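Local coordinates for protein putative hydrolase (Campylobacter jejuni, PDB 3D6L) that probably hydrolyses long-chain fatty acyl-CoA thioesters as a hexameric hot dog fold thioesterase of the acyl coenzyme A hydrolase family, at residues S31-A36 against I52-V57. Numbering follows the deposited sequence.
Sequences SQIDLA and ISMDKV
The methyl end of M54 reaches from strand 48-58 to helix 26-42 and rests against two successive helical residues, I33 and D34. Its CE lies 4.0 Å from CG2 of I33 and equally 4.0 Å from CB of D34, so a single methyl group makes all the close contacts between the two segments. M54 leaves the strand toward the helix; its chain bends at chi2 (-148°) and then runs out straight through the sulfur, spanning a backbone separation of 8.8 Å between the CA atoms of M54 and D34. I33 meets the methionine with CG2, which lies anti to the backbone N, and its side chain also packs on V87 and V89 of strand 82-94 and on T106 and A108 of strand 100-115. D34 meets the methyl with CB and the backbone beside it: with CG anti to the backbone N (chi1 -164°), the carboxylate is carried off to the side of the methyl, and OD1 is hydrogen-bonded to T51 OG1, just before I52. The buried contact is apolar, with no hydrogen bond between the segments. Strand 48-58, outermost within the chain, pairs antiparallel with a strand of a second subunit, where M54 also packs on V57 of that subunit. A central helix wrapped by a curved antiparallel sheet is the hallmark of the hot dog fold, whose dimers join such sheets edge to edge.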
ATOM      1  N   SER A  31      -1.220 -13.948  -3.820  1.00 13.39           N
ATOM      2  CA  SER A  31      -0.436 -13.592  -2.628  1.00 13.09           C
ATOM      3  C   SER A  31      -0.962 -14.347  -1.415  1.00 13.24           C
ATOM      4  O   SER A  31      -0.182 -14.942  -0.656  1.00 12.98           O
ATOM      5  CB  SER A  31      -0.499 -12.086  -2.351  1.00 12.88           C
ATOM      6  OG  SER A  31      -0.070 -11.335  -3.472  1.00 12.43           O
ATOM      7  N   GLN A  32      -2.287 -14.316  -1.245  1.00 13.09           N
ATOM      8  CA  GLN A  32      -2.958 -15.074  -0.194  1.00 13.42           C
ATOM      9  C   GLN A  32      -2.664 -16.570  -0.295  1.00 13.38           C
ATOM     10  O   GLN A  32      -2.437 -17.239   0.721  1.00 13.04           O
ATOM     11  CB  GLN A  32      -4.471 -14.840  -0.230  1.00 13.47           C
ATOM     12  CG  GLN A  32      -4.910 -13.377  -0.356  1.00 15.09           C
ATOM     13  CD  GLN A  32      -4.086 -12.383   0.486  1.00 16.88           C
ATOM     14  OE1 GLN A  32      -3.858 -12.585   1.688  1.00 15.84           O
ATOM     15  NE2 GLN A  32      -3.648 -11.293  -0.158  1.00 16.96           N
ATOM     16  N   ILE A  33      -2.660 -17.085  -1.526  1.00 13.67           N
ATOM     17  CA  ILE A  33      -2.396 -18.508  -1.779  1.00 13.58           C
ATOM     18  C   ILE A  33      -0.971 -18.865  -1.379  1.00 13.98           C
ATOM     19  O   ILE A  33      -0.751 -19.839  -0.652  1.00 14.05           O
ATOM     20  CB  ILE A  33      -2.682 -18.883  -3.250  1.00 13.49           C
ATOM     21  CG1 ILE A  33      -4.198 -18.855  -3.498  1.00 13.27           C
ATOM     22  CG2 ILE A  33      -2.086 -20.244  -3.602  1.00 12.57           C
ATOM     23  CD1 ILE A  33      -4.613 -18.824  -4.960  1.00 12.36           C
ATOM     24  N   ASP A  34      -0.014 -18.058  -1.830  1.00 14.23           N
ATOM     25  CA  ASP A  34       1.386 -18.287  -1.524  1.00 14.65           C
ATOM     26  C   ASP A  34       1.624 -18.290  -0.015  1.00 14.66           C
ATOM     27  O   ASP A  34       2.293 -19.181   0.512  1.00 15.05           O
ATOM     28  CB  ASP A  34       2.270 -17.251  -2.226  1.00 15.06           C
ATOM     29  CG  ASP A  34       3.737 -17.666  -2.265  1.00 16.75           C
ATOM     30  OD1 ASP A  34       4.050 -18.826  -1.916  1.00 18.91           O
ATOM     31  OD2 ASP A  34       4.590 -16.841  -2.647  1.00 19.36           O
ATOM     32  N   LEU A  35       1.046 -17.318   0.683  1.00 14.66           N
ATOM     33  CA  LEU A  35       1.181 -17.225   2.141  1.00 14.57           C
ATOM     34  C   LEU A  35       0.477 -18.348   2.918  1.00 14.79           C
ATOM     35  O   LEU A  35       1.035 -18.874   3.891  1.00 14.90           O
ATOM     36  CB  LEU A  35       0.707 -15.859   2.635  1.00 14.20           C
ATOM     37  CG  LEU A  35       1.598 -14.656   2.317  1.00 14.15           C
ATOM     38  CD1 LEU A  35       0.888 -13.360   2.717  1.00 13.50           C
ATOM     39  CD2 LEU A  35       2.980 -14.764   2.982  1.00 12.43           C
ATOM     40  N   ALA A  36      -0.744 -18.697   2.498  1.00 14.99           N
ATOM     41  CA  ALA A  36      -1.529 -19.762   3.141  1.00 14.94           C
ATOM     42  C   ALA A  36      -0.878 -21.131   2.967  1.00 15.07           C
ATOM     43  O   ALA A  36      -0.855 -21.930   3.903  1.00 15.39           O
ATOM     44  CB  ALA A  36      -2.939 -19.787   2.601  1.00 14.85           C
ATOM     45  N   ILE A  52       9.045 -22.588  -4.371  1.00 19.29           N
ATOM     46  CA  ILE A  52       9.792 -22.950  -5.581  1.00 19.68           C
ATOM     47  C   ILE A  52       8.936 -23.072  -6.844  1.00 19.93           C
ATOM     48  O   ILE A  52       9.432 -22.835  -7.942  1.00 20.08           O
ATOM     49  CB  ILE A  52      10.673 -24.218  -5.401  1.00 19.52           C
ATOM     50  CG1 ILE A  52       9.848 -25.406  -4.892  1.00 20.19           C
ATOM     51  CG2 ILE A  52      11.855 -23.928  -4.483  1.00 19.58           C
ATOM     52  CD1 ILE A  52      10.367 -26.761  -5.387  1.00 21.18           C
ATOM     53  N   SER A  53       7.666 -23.444  -6.700  1.00 20.36           N
ATOM     54  CA  SER A  53       6.787 -23.544  -7.866  1.00 20.68           C
ATOM     55  C   SER A  53       5.286 -23.477  -7.567  1.00 20.82           C
ATOM     56  O   SER A  53       4.853 -23.615  -6.420  1.00 20.74           O
ATOM     57  CB  SER A  53       7.118 -24.792  -8.700  1.00 20.72           C
ATOM     58  OG  SER A  53       6.824 -25.980  -7.999  1.00 20.98           O
ATOM     59  N   MET A  54       4.516 -23.252  -8.632  1.00 21.14           N
ATOM     60  CA  MET A  54       3.063 -23.236  -8.605  1.00 21.49           C
ATOM     61  C   MET A  54       2.519 -23.915  -9.847  1.00 21.43           C
ATOM     62  O   MET A  54       2.891 -23.568 -10.966  1.00 21.69           O
ATOM     63  CB  MET A  54       2.530 -21.810  -8.590  1.00 21.51           C
ATOM     64  CG  MET A  54       2.480 -21.162  -7.251  1.00 21.99           C
ATOM     65  SD  MET A  54       1.086 -20.021  -7.164  1.00 22.49           S
ATOM     66  CE  MET A  54       1.351 -19.370  -5.509  1.00 21.45           C
ATOM     67  N   ASP A  55       1.620 -24.864  -9.645  1.00 21.47           N
ATOM     68  CA  ASP A  55       0.952 -25.537 -10.738  1.00 21.65           C
ATOM     69  C   ASP A  55      -0.545 -25.508 -10.543  1.00 20.85           C
ATOM     70  O   ASP A  55      -1.021 -25.223  -9.452  1.00 20.98           O
ATOM     71  CB  ASP A  55       1.416 -26.981 -10.805  1.00 22.52           C
ATOM     72  CG  ASP A  55       2.421 -27.205 -11.895  1.00 26.01           C
ATOM     73  OD1 ASP A  55       3.640 -27.126 -11.585  1.00 28.82           O
ATOM     74  OD2 ASP A  55       1.985 -27.425 -13.064  1.00 29.79           O
ATOM     75  N   LYS A  56      -1.281 -25.801 -11.610  1.00 20.13           N
ATOM     76  CA  LYS A  56      -2.721 -26.058 -11.531  1.00 19.51           C
ATOM     77  C   LYS A  56      -3.493 -25.011 -10.723  1.00 18.79           C
ATOM     78  O   LYS A  56      -4.366 -25.345  -9.916  1.00 18.38           O
ATOM     79  CB  LYS A  56      -2.994 -27.478 -10.993  1.00 19.63           C
ATOM     80  CG  LYS A  56      -2.322 -28.607 -11.791  1.00 20.81           C
ATOM     81  CD  LYS A  56      -2.865 -28.675 -13.217  1.00 23.49           C
ATOM     82  CE  LYS A  56      -1.936 -29.434 -14.161  1.00 25.99           C
ATOM     83  NZ  LYS A  56      -2.327 -29.162 -15.579  1.00 26.67           N
ATOM     84  N   VAL A  57      -3.153 -23.742 -10.925  1.00 18.08           N
ATOM     85  CA  VAL A  57      -3.953 -22.676 -10.348  1.00 17.39           C
ATOM     86  C   VAL A  57      -5.093 -22.343 -11.291  1.00 17.04           C
ATOM     87  O   VAL A  57      -4.898 -22.213 -12.501  1.00 17.16           O
ATOM     88  CB  VAL A  57      -3.117 -21.439  -9.871  1.00 17.49           C
ATOM     89  CG1 VAL A  57      -1.637 -21.595 -10.188  1.00 17.01           C
ATOM     90  CG2 VAL A  57      -3.714 -20.098 -10.349  1.00 17.31           C
TER